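Local coordinates for protein ArsR family transcriptional regulator (Comamonas testosteroni, PDB 6UVU) that probably binds DNA as an ArsR-family repressor that responds to antimony(III), controlling transcription through a winged helix-turn-helix fold, at residues B[41-46]-B[74-79]. Numbering follows the deposited sequence.
Sequences NDTRLR and SNQLQR
Two helices come together here at the surface, the first turn of helix 42-54 and the middle of helix 70-82, closest at Arg44 and Gln76, whose CA atoms lie 7.6 Å apart. Gln76 spans the gap: its chain bends at chi2 (-98°) and carries the amide across to Thr43 and Arg44. There Gln76 NE2 sits 3.3 Å from the methyl Thr43 CG2; Thr43 OG1 stands beside the backbone N (chi1 -73°), which turns CG2 anti to that N and toward the amide. On the other branch, Gln76 OE1 passes beside the aliphatic Arg44 CG at 3.8 Å and accepts from a water at 2.5 Å, a short distance to be read with caution. That water in turn accepts from Arg44 NH1 at 2.7 Å, in the plane of the guanidinium, and so links amide and guanidinium, whose planes are 65° apart. Over one guanidinium face lies Asn41 CB, while Arg44 NE and NH2 donate to the backbone carbonyls of Val38 and Lys37. Asn41 is the N-cap, its OD1 accepting from Arg44 N at 2.9 Å. With an alanine in place of Gln76, the bridging water would probably lose its acceptor and the Thr43 methyl its amide neighbour. In this winged helix-turn-helix domain, helix 70-82 probably serves as the recognition helix; beyond Gln76, Leu77 packs against Leu51 of helix 42-54 and Val59 and Leu62 of helix 59-65.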
# COMPACT_ATOMS: atom_id res chain seq x y z
N ASN B 41 -5.35 -6.88 -1.79
CA ASN B 41 -6.33 -7.96 -1.73
C ASN B 41 -6.45 -8.47 -0.30
O ASN B 41 -5.45 -8.81 0.33
CB ASN B 41 -5.94 -9.11 -2.66
CG ASN B 41 -6.89 -10.29 -2.57
OD1 ASN B 41 -6.68 -11.22 -1.80
ND2 ASN B 41 -7.95 -10.27 -3.38
N ASP B 42 -7.68 -8.51 0.19
CA ASP B 42 -8.04 -8.98 1.52
C ASP B 42 -7.33 -10.28 1.90
O ASP B 42 -6.58 -10.33 2.88
CB ASP B 42 -9.56 -9.16 1.55
CG ASP B 42 -10.16 -8.94 2.91
OD1 ASP B 42 -10.02 -9.85 3.77
OD2 ASP B 42 -10.77 -7.87 3.12
N THR B 43 -7.54 -11.32 1.11
CA THR B 43 -7.01 -12.64 1.43
C THR B 43 -5.49 -12.68 1.37
O THR B 43 -4.85 -13.25 2.26
CB THR B 43 -7.62 -13.67 0.48
OG1 THR B 43 -8.98 -13.88 0.86
CG2 THR B 43 -6.86 -14.99 0.54
N ARG B 44 -4.89 -12.06 0.34
CA ARG B 44 -3.43 -12.06 0.23
C ARG B 44 -2.79 -11.37 1.42
O ARG B 44 -1.73 -11.79 1.89
CB ARG B 44 -2.97 -11.38 -1.05
CG ARG B 44 -3.23 -12.15 -2.32
CD ARG B 44 -2.28 -11.71 -3.41
NE ARG B 44 -2.64 -10.40 -3.91
CZ ARG B 44 -3.63 -10.16 -4.76
NH1 ARG B 44 -4.39 -11.14 -5.22
NH2 ARG B 44 -3.87 -8.91 -5.13
N LEU B 45 -3.41 -10.29 1.89
CA LEU B 45 -2.82 -9.51 2.97
C LEU B 45 -2.87 -10.28 4.28
O LEU B 45 -1.91 -10.25 5.05
CB LEU B 45 -3.57 -8.17 3.09
CG LEU B 45 -2.96 -7.13 4.04
CD1 LEU B 45 -1.61 -6.65 3.50
CD2 LEU B 45 -3.88 -5.92 4.28
N ARG B 46 -3.98 -10.96 4.54
CA ARG B 46 -4.07 -11.80 5.73
C ARG B 46 -3.09 -12.96 5.66
O ARG B 46 -2.47 -13.31 6.67
CB ARG B 46 -5.50 -12.31 5.90
CG ARG B 46 -6.54 -11.22 6.14
CD ARG B 46 -7.86 -11.85 6.52
NE ARG B 46 -7.82 -12.43 7.86
CZ ARG B 46 -8.34 -13.62 8.16
NH1 ARG B 46 -8.92 -14.34 7.21
NH2 ARG B 46 -8.28 -14.09 9.40
N SER B 74 -3.08 -23.04 -0.97
CA SER B 74 -1.91 -23.56 -1.67
C SER B 74 -1.72 -22.83 -2.98
O SER B 74 -0.61 -22.38 -3.30
CB SER B 74 -2.05 -25.07 -1.90
OG SER B 74 -1.00 -25.54 -2.74
N ASN B 75 -2.79 -22.69 -3.75
CA ASN B 75 -2.66 -22.04 -5.04
C ASN B 75 -2.22 -20.60 -4.86
O ASN B 75 -1.32 -20.12 -5.56
CB ASN B 75 -3.97 -22.17 -5.82
CG ASN B 75 -4.36 -23.65 -6.06
OD1 ASN B 75 -3.53 -24.58 -5.94
ND2 ASN B 75 -5.63 -23.87 -6.41
N GLN B 76 -2.79 -19.91 -3.86
CA GLN B 76 -2.41 -18.53 -3.57
C GLN B 76 -0.93 -18.41 -3.25
O GLN B 76 -0.27 -17.45 -3.65
CB GLN B 76 -3.23 -18.00 -2.39
CG GLN B 76 -4.70 -17.74 -2.70
CD GLN B 76 -4.97 -16.27 -2.98
OE1 GLN B 76 -4.15 -15.57 -3.59
NE2 GLN B 76 -6.13 -15.78 -2.53
N LEU B 77 -0.37 -19.39 -2.51
CA LEU B 77 1.03 -19.27 -2.11
C LEU B 77 1.97 -19.54 -3.29
O LEU B 77 2.96 -18.82 -3.46
CB LEU B 77 1.32 -20.22 -0.95
CG LEU B 77 0.66 -19.87 0.38
CD1 LEU B 77 0.83 -21.00 1.34
CD2 LEU B 77 1.24 -18.60 0.95
N GLN B 78 1.68 -20.55 -4.11
CA GLN B 78 2.56 -20.75 -5.26
C GLN B 78 2.55 -19.54 -6.20
O GLN B 78 3.57 -19.22 -6.81
CB GLN B 78 2.24 -22.05 -6.01
CG GLN B 78 0.84 -22.62 -5.85
CD GLN B 78 0.82 -24.15 -6.00
OE1 GLN B 78 1.80 -24.76 -6.43
NE2 GLN B 78 -0.31 -24.78 -5.63
N ARG B 79 1.43 -18.80 -6.28
CA ARG B 79 1.42 -17.58 -7.09
C ARG B 79 2.34 -16.52 -6.51
O ARG B 79 3.09 -15.86 -7.24
CB ARG B 79 -0.00 -17.02 -7.22
CG ARG B 79 -1.02 -17.98 -7.75
CD ARG B 79 -0.72 -18.35 -9.20
NE ARG B 79 -1.04 -19.76 -9.41
CZ ARG B 79 -0.14 -20.74 -9.35
NH1 ARG B 79 -0.52 -21.99 -9.55
NH2 ARG B 79 1.14 -20.47 -9.12
O HOH W 1 -5.28 -13.69 -4.76